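Local coordinates for glycine oxidase (Bacillus cereus ATCC 14579, PDB 7CYX), which probably catalyses the FAD-dependent oxidation of glycine, with oxygen and water, to glyoxylate, hydrogen peroxide and ammonium, at residues K214-F219 with A315-E320; F180-E185 with E202-A207. All coordinates share one frame; numbering follows the deposited sequence.

Contact 1 of 2, residues K214-F219 with A315-E320; sequences KLLSYF and APYMGE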
ATOM      1  N   LYS A 214      22.457 -12.443 -22.230  1.00 55.81           N
ATOM      2  CA  LYS A 214      23.699 -11.849 -22.799  1.00 63.20           C
ATOM      3  C   LYS A 214      24.793 -11.716 -21.729  1.00 56.28           C
ATOM      4  O   LYS A 214      25.903 -12.088 -21.975  1.00 60.34           O
ATOM      5  CB  LYS A 214      23.461 -10.474 -23.434  1.00 73.72           C
ATOM      6  CG  LYS A 214      23.644 -10.415 -24.948  1.00 84.83           C
ATOM      7  CD  LYS A 214      22.622  -9.553 -25.689  1.00 89.72           C
ATOM      8  CE  LYS A 214      22.211 -10.143 -27.029  1.00 89.60           C
ATOM      9  NZ  LYS A 214      21.058  -9.426 -27.627  1.00 82.56           N
ATOM     10  N   LEU A 215      24.447 -11.163 -20.568  1.00 54.04           N
ATOM     11  CA  LEU A 215      25.424 -10.928 -19.474  1.00 53.09           C
ATOM     12  C   LEU A 215      25.872 -12.243 -18.845  1.00 52.05           C
ATOM     13  O   LEU A 215      26.966 -12.293 -18.321  1.00 55.09           O
ATOM     14  CB  LEU A 215      24.794 -10.020 -18.423  1.00 50.55           C
ATOM     15  CG  LEU A 215      24.575  -8.585 -18.869  1.00 55.14           C
ATOM     16  CD1 LEU A 215      23.825  -7.810 -17.814  1.00 55.30           C
ATOM     17  CD2 LEU A 215      25.893  -7.916 -19.187  1.00 50.33           C
ATOM     18  N   LEU A 216      25.092 -13.304 -19.001  1.00 49.71           N
ATOM     19  CA  LEU A 216      25.445 -14.621 -18.423  1.00 51.43           C
ATOM     20  C   LEU A 216      26.474 -15.342 -19.304  1.00 57.95           C
ATOM     21  O   LEU A 216      27.030 -16.332 -18.834  1.00 52.40           O
ATOM     22  CB  LEU A 216      24.171 -15.449 -18.282  1.00 50.29           C
ATOM     23  CG  LEU A 216      23.246 -15.052 -17.143  1.00 46.46           C
ATOM     24  CD1 LEU A 216      22.018 -15.931 -17.137  1.00 50.57           C
ATOM     25  CD2 LEU A 216      23.962 -15.164 -15.819  1.00 49.27           C
ATOM     26  N   SER A 217      26.735 -14.831 -20.514  1.00 49.42           N
ATOM     27  CA  SER A 217      27.728 -15.329 -21.495  1.00 56.38           C
ATOM     28  C   SER A 217      29.128 -15.320 -20.887  1.00 57.50           C
ATOM     29  O   SER A 217      29.880 -16.239 -21.169  1.00 56.20           O
ATOM     30  CB  SER A 217      27.689 -14.508 -22.732  1.00 54.11           C
ATOM     31  OG  SER A 217      26.659 -14.976 -23.565  1.00 57.13           O
ATOM     32  N   TYR A 218      29.443 -14.342 -20.034  1.00 56.77           N
ATOM     33  CA  TYR A 218      30.744 -14.301 -19.323  1.00 59.37           C
ATOM     34  C   TYR A 218      30.941 -15.620 -18.568  1.00 59.93           C
ATOM     35  O   TYR A 218      32.047 -16.119 -18.584  1.00 64.94           O
ATOM     36  CB  TYR A 218      30.872 -13.039 -18.472  1.00 56.14           C
ATOM     37  CG  TYR A 218      31.010 -11.779 -19.283  1.00 59.85           C
ATOM     38  CD1 TYR A 218      32.207 -11.423 -19.871  1.00 57.19           C
ATOM     39  CD2 TYR A 218      29.926 -10.949 -19.487  1.00 61.90           C
ATOM     40  CE1 TYR A 218      32.329 -10.274 -20.630  1.00 51.93           C
ATOM     41  CE2 TYR A 218      30.031  -9.796 -20.240  1.00 53.76           C
ATOM     42  CZ  TYR A 218      31.233  -9.460 -20.816  1.00 57.73           C
ATOM     43  OH  TYR A 218      31.313  -8.328 -21.560  1.00 63.20           O
ATOM     44  N   PHE A 219      29.913 -16.137 -17.899  1.00 57.85           N
ATOM     45  CA  PHE A 219      30.011 -17.465 -17.255  1.00 61.09           C
ATOM     46  C   PHE A 219      30.118 -18.541 -18.337  1.00 60.06           C
ATOM     47  O   PHE A 219      31.115 -19.247 -18.335  1.00 58.31           O
ATOM     48  CB  PHE A 219      28.789 -17.712 -16.382  1.00 56.01           C
ATOM     49  CG  PHE A 219      28.789 -16.916 -15.110  1.00 54.81           C
ATOM     50  CD1 PHE A 219      28.342 -15.614 -15.097  1.00 50.64           C
ATOM     51  CD2 PHE A 219      29.261 -17.464 -13.936  1.00 54.42           C
ATOM     52  CE1 PHE A 219      28.343 -14.882 -13.927  1.00 50.95           C
ATOM     53  CE2 PHE A 219      29.249 -16.736 -12.766  1.00 51.69           C
ATOM     54  CZ  PHE A 219      28.804 -15.443 -12.768  1.00 55.01           C
ATOM     55  N   ALA A 315      17.001 -23.996 -12.839  1.00 52.15           N
ATOM     56  CA  ALA A 315      17.294 -23.595 -11.458  1.00 51.78           C
ATOM     57  C   ALA A 315      17.982 -22.247 -11.560  1.00 46.30           C
ATOM     58  O   ALA A 315      18.747 -22.063 -12.474  1.00 50.37           O
ATOM     59  CB  ALA A 315      18.190 -24.614 -10.827  1.00 53.94           C
ATOM     60  N   PRO A 316      17.756 -21.304 -10.639  1.00 51.61           N
ATOM     61  CA  PRO A 316      18.386 -20.012 -10.747  1.00 52.08           C
ATOM     62  C   PRO A 316      19.905 -20.090 -10.577  1.00 52.98           C
ATOM     63  O   PRO A 316      20.383 -20.932  -9.878  1.00 47.28           O
ATOM     64  CB  PRO A 316      17.791 -19.258  -9.555  1.00 61.58           C
ATOM     65  CG  PRO A 316      17.431 -20.338  -8.583  1.00 56.24           C
ATOM     66  CD  PRO A 316      16.934 -21.459  -9.455  1.00 53.44           C
ATOM     67  N   TYR A 317      20.609 -19.199 -11.258  1.00 46.05           N
ATOM     68  CA  TYR A 317      22.071 -19.121 -11.109  1.00 46.04           C
ATOM     69  C   TYR A 317      22.338 -18.130  -9.989  1.00 47.12           C
ATOM     70  O   TYR A 317      21.961 -16.989 -10.115  1.00 49.71           O
ATOM     71  CB  TYR A 317      22.717 -18.621 -12.392  1.00 47.05           C
ATOM     72  CG  TYR A 317      22.208 -19.255 -13.654  1.00 48.54           C
ATOM     73  CD1 TYR A 317      21.141 -18.709 -14.323  1.00 42.66           C
ATOM     74  CD2 TYR A 317      22.805 -20.378 -14.189  1.00 50.73           C
ATOM     75  CE1 TYR A 317      20.674 -19.267 -15.491  1.00 54.90           C
ATOM     76  CE2 TYR A 317      22.344 -20.956 -15.354  1.00 52.83           C
ATOM     77  CZ  TYR A 317      21.277 -20.389 -16.014  1.00 53.62           C
ATOM     78  OH  TYR A 317      20.796 -20.906 -17.171  1.00 57.49           O
ATOM     79  N   MET A 318      22.903 -18.611  -8.893  1.00 54.38           N
ATOM     80  CA  MET A 318      23.234 -17.773  -7.718  1.00 50.81           C
ATOM     81  C   MET A 318      24.690 -18.048  -7.360  1.00 52.44           C
ATOM     82  O   MET A 318      24.951 -19.067  -6.732  1.00 53.27           O
ATOM     83  CB  MET A 318      22.344 -18.158  -6.543  1.00 50.90           C
ATOM     84  CG  MET A 318      20.904 -18.316  -6.921  1.00 53.80           C
ATOM     85  SD  MET A 318      19.844 -17.644  -5.663  1.00 65.55           S
ATOM     86  CE  MET A 318      19.381 -19.144  -4.813  1.00 68.94           C
ATOM     87  N   GLY A 319      25.595 -17.155  -7.743  1.00 48.50           N
ATOM     88  CA  GLY A 319      27.002 -17.435  -7.518  1.00 49.82           C
ATOM     89  C   GLY A 319      27.975 -16.455  -8.139  1.00 50.59           C
ATOM     90  O   GLY A 319      27.606 -15.504  -8.824  1.00 56.35           O
ATOM     91  N   GLU A 320      29.253 -16.718  -7.835  1.00 55.77           N
ATOM     92  CA  GLU A 320      30.420 -15.957  -8.259  1.00 55.35           C
ATOM     93  C   GLU A 320      31.096 -16.702  -9.420  1.00 59.98           C
ATOM     94  O   GLU A 320      31.159 -17.931  -9.419  1.00 61.33           O
ATOM     95  CB  GLU A 320      31.354 -15.792  -7.060  1.00 57.23           C
ATOM     96  CG  GLU A 320      32.651 -15.069  -7.364  1.00 60.82           C
ATOM     97  CD  GLU A 320      33.397 -14.522  -6.154  1.00 66.71           C
ATOM     98  OE1 GLU A 320      33.032 -14.873  -4.996  1.00 65.25           O
ATOM     99  OE2 GLU A 320      34.321 -13.707  -6.373  1.00 65.94           O
TER

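Contact 2 of 2, residues F180-E185 with E202-A207; sequences FDIRIE and EKVVIA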
ATOM      1  N   PHE A 180      24.509  -2.263 -21.111  1.00 54.67           N
ATOM      2  CA  PHE A 180      24.814  -2.932 -22.381  1.00 57.30           C
ATOM      3  C   PHE A 180      25.865  -4.041 -22.192  1.00 63.15           C
ATOM      4  O   PHE A 180      25.848  -5.053 -22.918  1.00 59.50           O
ATOM      5  CB  PHE A 180      25.341  -1.929 -23.407  1.00 59.97           C
ATOM      6  CG  PHE A 180      24.408  -0.794 -23.765  1.00 62.68           C
ATOM      7  CD1 PHE A 180      23.075  -1.028 -24.078  1.00 61.76           C
ATOM      8  CD2 PHE A 180      24.880   0.510 -23.830  1.00 60.40           C
ATOM      9  CE1 PHE A 180      22.238   0.019 -24.440  1.00 58.53           C
ATOM     10  CE2 PHE A 180      24.035   1.552 -24.182  1.00 60.51           C
ATOM     11  CZ  PHE A 180      22.715   1.306 -24.480  1.00 57.63           C
ATOM     12  N   ASP A 181      26.796  -3.828 -21.247  1.00 63.78           N
ATOM     13  CA  ASP A 181      27.934  -4.722 -21.017  1.00 58.69           C
ATOM     14  C   ASP A 181      28.586  -4.426 -19.648  1.00 57.55           C
ATOM     15  O   ASP A 181      28.342  -3.379 -19.029  1.00 53.28           O
ATOM     16  CB  ASP A 181      28.937  -4.600 -22.173  1.00 55.87           C
ATOM     17  CG  ASP A 181      29.949  -5.732 -22.268  1.00 53.76           C
ATOM     18  OD1 ASP A 181      29.813  -6.726 -21.537  1.00 59.92           O
ATOM     19  OD2 ASP A 181      30.861  -5.616 -23.080  1.00 53.17           O
ATOM     20  N   ILE A 182      29.405  -5.381 -19.180  1.00 55.17           N
ATOM     21  CA  ILE A 182      30.254  -5.242 -17.991  1.00 56.74           C
ATOM     22  C   ILE A 182      31.684  -4.907 -18.448  1.00 57.38           C
ATOM     23  O   ILE A 182      32.150  -5.435 -19.452  1.00 60.56           O
ATOM     24  CB  ILE A 182      30.186  -6.539 -17.160  1.00 57.22           C
ATOM     25  CG1 ILE A 182      28.750  -6.857 -16.733  1.00 57.40           C
ATOM     26  CG2 ILE A 182      31.124  -6.478 -15.963  1.00 57.14           C
ATOM     27  CD1 ILE A 182      28.406  -8.324 -16.808  1.00 56.94           C
ATOM     28  N   ARG A 183      32.355  -3.993 -17.735  1.00 58.17           N
ATOM     29  CA  ARG A 183      33.724  -3.567 -18.073  1.00 59.17           C
ATOM     30  C   ARG A 183      34.713  -4.335 -17.194  1.00 63.34           C
ATOM     31  O   ARG A 183      34.837  -4.064 -16.013  1.00 60.54           O
ATOM     32  CB  ARG A 183      33.914  -2.058 -17.909  1.00 60.04           C
ATOM     33  CG  ARG A 183      35.317  -1.566 -18.249  1.00 58.98           C
ATOM     34  CD  ARG A 183      35.497  -0.085 -17.954  1.00 58.60           C
ATOM     35  NE  ARG A 183      35.375   0.231 -16.533  1.00 59.52           N
ATOM     36  CZ  ARG A 183      35.503   1.445 -16.004  1.00 60.29           C
ATOM     37  NH1 ARG A 183      35.594   2.509 -16.787  1.00 52.24           N
ATOM     38  NH2 ARG A 183      35.547   1.584 -14.686  1.00 54.28           N
ATOM     39  N   ILE A 184      35.364  -5.323 -17.812  1.00 70.47           N
ATOM     40  CA  ILE A 184      36.399  -6.144 -17.227  1.00 74.64           C
ATOM     41  C   ILE A 184      37.725  -5.769 -17.892  1.00 78.77           C
ATOM     42  O   ILE A 184      37.879  -5.924 -19.108  1.00 77.06           O
ATOM     43  CB  ILE A 184      36.079  -7.638 -17.410  1.00 68.79           C
ATOM     44  CG1 ILE A 184      34.756  -7.998 -16.729  1.00 72.50           C
ATOM     45  CG2 ILE A 184      37.231  -8.505 -16.925  1.00 65.56           C
ATOM     46  CD1 ILE A 184      34.160  -9.312 -17.191  1.00 72.11           C
ATOM     47  N   GLU A 185      38.670  -5.289 -17.078  1.00 84.55           N
ATOM     48  CA  GLU A 185      39.895  -4.708 -17.590  1.00 89.88           C
ATOM     49  C   GLU A 185      41.002  -5.765 -17.493  1.00 94.30           C
ATOM     50  O   GLU A 185      41.543  -6.176 -18.531  1.00 94.95           O
ATOM     51  CB  GLU A 185      40.162  -3.357 -16.915  1.00 87.44           C
ATOM     52  CG  GLU A 185      39.555  -2.196 -17.709  1.00 91.76           C
ATOM     53  CD  GLU A 185      39.382  -0.833 -17.040  1.00 91.68           C
ATOM     54  OE1 GLU A 185      39.449  -0.750 -15.800  1.00 84.66           O
ATOM     55  OE2 GLU A 185      39.156   0.157 -17.777  1.00 93.94           O
ATOM     56  N   GLU A 202      33.316  -2.318  -8.316  1.00 56.85           N
ATOM     57  CA  GLU A 202      34.322  -3.368  -8.070  1.00 67.03           C
ATOM     58  C   GLU A 202      33.678  -4.760  -8.142  1.00 65.59           C
ATOM     59  O   GLU A 202      34.377  -5.769  -8.248  1.00 69.53           O
ATOM     60  CB  GLU A 202      34.988  -3.176  -6.698  1.00 77.21           C
ATOM     61  CG  GLU A 202      36.132  -2.160  -6.690  1.00 85.58           C
ATOM     62  CD  GLU A 202      36.994  -2.156  -5.433  1.00 85.15           C
ATOM     63  OE1 GLU A 202      37.701  -3.165  -5.207  1.00 80.63           O
ATOM     64  OE2 GLU A 202      36.944  -1.152  -4.669  1.00 71.19           O
ATOM     65  N   LYS A 203      32.354  -4.810  -7.991  1.00 59.95           N
ATOM     66  CA  LYS A 203      31.602  -6.038  -8.100  1.00 59.49           C
ATOM     67  C   LYS A 203      30.327  -5.734  -8.884  1.00 58.74           C
ATOM     68  O   LYS A 203      29.825  -4.608  -8.853  1.00 61.65           O
ATOM     69  CB  LYS A 203      31.260  -6.631  -6.729  1.00 60.32           C
ATOM     70  CG  LYS A 203      32.441  -7.011  -5.846  1.00 59.14           C
ATOM     71  CD  LYS A 203      32.003  -7.729  -4.580  1.00 66.02           C
ATOM     72  CE  LYS A 203      33.035  -7.753  -3.472  1.00 67.77           C
ATOM     73  NZ  LYS A 203      34.405  -7.983  -3.988  1.00 71.48           N
ATOM     74  N   VAL A 204      29.832  -6.751  -9.588  1.00 56.20           N
ATOM     75  CA  VAL A 204      28.612  -6.673 -10.340  1.00 54.25           C
ATOM     76  C   VAL A 204      27.746  -7.858  -9.936  1.00 53.67           C
ATOM     77  O   VAL A 204      28.289  -8.932  -9.705  1.00 61.50           O
ATOM     78  CB  VAL A 204      28.883  -6.695 -11.850  1.00 54.36           C
ATOM     79  CG1 VAL A 204      27.694  -7.224 -12.629  1.00 59.78           C
ATOM     80  CG2 VAL A 204      29.260  -5.316 -12.351  1.00 61.10           C
ATOM     81  N   VAL A 205      26.427  -7.641  -9.882  1.00 48.60           N
ATOM     82  CA  VAL A 205      25.455  -8.710  -9.812  1.00 49.97           C
ATOM     83  C   VAL A 205      24.447  -8.588 -10.965  1.00 50.64           C
ATOM     84  O   VAL A 205      23.779  -7.557 -11.134  1.00 47.35           O
ATOM     85  CB  VAL A 205      24.725  -8.731  -8.464  1.00 47.16           C
ATOM     86  CG1 VAL A 205      23.867  -9.977  -8.357  1.00 48.00           C
ATOM     87  CG2 VAL A 205      25.695  -8.628  -7.294  1.00 50.23           C
ATOM     88  N   ILE A 206      24.326  -9.684 -11.719  1.00 51.96           N
ATOM     89  CA  ILE A 206      23.385  -9.835 -12.810  1.00 49.93           C
ATOM     90  C   ILE A 206      22.058 -10.323 -12.234  1.00 50.36           C
ATOM     91  O   ILE A 206      21.941 -11.500 -11.908  1.00 54.46           O
ATOM     92  CB  ILE A 206      23.928 -10.818 -13.868  1.00 51.32           C
ATOM     93  CG1 ILE A 206      25.260 -10.361 -14.457  1.00 49.51           C
ATOM     94  CG2 ILE A 206      22.910 -11.051 -14.972  1.00 51.95           C
ATOM     95  CD1 ILE A 206      25.910 -11.396 -15.352  1.00 48.38           C
ATOM     96  N   ALA A 207      21.076  -9.413 -12.151  1.00 47.50           N
ATOM     97  CA  ALA A 207      19.736  -9.689 -11.684  1.00 45.35           C
ATOM     98  C   ALA A 207      18.702  -9.221 -12.719  1.00 47.63           C
ATOM     99  O   ALA A 207      17.773  -8.480 -12.378  1.00 48.70           O
ATOM    100  CB  ALA A 207      19.534  -8.979 -10.369  1.00 49.45           C
TER

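Contact 1 of 2, residues K214-F219 with A315-E320
L216 and F219 turn their side chains from the end of helix 213-216 and the turn after it toward the short strand 317-318; both contacts are small, and no hydrogen bond crosses between the segments. The first is apolar. One methyl of L216, CD1, comes in obliquely to the Y317 ring, 4.0 Å from CE1, with CD1 of the ring almost as near. In L216 the CG lies anti to the carbonyl carbon (chi1 -75°), and an extended second torsion carries that methyl on to the tyrosine. The second contact sets an aromatic ring against backbone. The far end of F219 reaches the chain at G319-E320: CE2 stands 3.8 Å from the carbonyl carbon E320 C, which lies off the ring edge close to its plane, and CZ is 4.1 Å from G319 O. E320 meets the phenylalanine through its main chain; its side chain leaves the backbone away from segment 214-219, and OE2 forms a salt bridge with K325. On the helical side, a weak bond from F219 N to L216 O, 3.0 Å, links the two residues that do the touching. Beyond the two segments, W223 stacks on Y317 and also meets F219, while the phenol OH of Y317 is bonded to G224 O. Strand 317-318 is the outermost in its mixed sheet, antiparallel to 327-331, whose L327 and A329 touch F219; helices 341-352 and 360-365 pack on M318.

Contact 2 of 2, residues F180-E185 with E202-A207
I182 holds CG1 beside its backbone N (chi1 -59°) and CG2 anti to it; CG2 meets V204, and CD1, at the end of the other branch, meets I206. The first side-chain bond of I206 does not point at strand 179-184, but its extended chain (chi2 172°) brings CD1 within contact of I182. The contact lies where the three-stranded antiparallel meander 179-184, 189-194 and 197-201 packs on the mixed, mainly parallel sheet of a Rossmann-type FAD-binding fold. The meander leads directly into strand 203-206, which sits between strands 5-10 and 327-331. Strand 179-184 belongs to a different sheet from 203-206, and no hydrogen bond joins the two segments. Near the start of strand 179-184, F180 and D181 both face I193, a geometry that fits a classic beta bulge. Farther along, the guanidinium of R183 gives NH2 to T190 O, while its NE makes a long salt bridge, 4.0 Å, to E185 OE2, an oxygen well off the guanidinium plane. Between the segments, methyl groups alone make the contact. L327, which touches both I182 and V204, and L215, which touches both isoleucines, extend the apolar cluster. CG2 of I182 is 4.2 Å from CG2 of V204, whose other branch, CG1, is roughly anti to its backbone N. CD1 of I182 meets CD1 of I206 end to end, also at 4.2 Å.

How the contacts relate
Contact 2 precedes contact 1 along the chain: strand 203-206 leads into helix 213-216. Their centres are 12 Å apart. L215, next to L216 in segment 214-219, packs on contact 2, its CD2 lying 3.5 Å from I182 CD1 and its carbonyl O 3.3 Å from I206 CD1. Both contacts reach the same mixed sheet, where strand 327-331 runs between 203-206 and 317-318, and L327 of that strand is common to both. Contact 2 comes nearer the cofactor: A207 touches FAD and the I206 side chain lies about 8 Å from it, against about 10 Å for that of Y317 in contact 1.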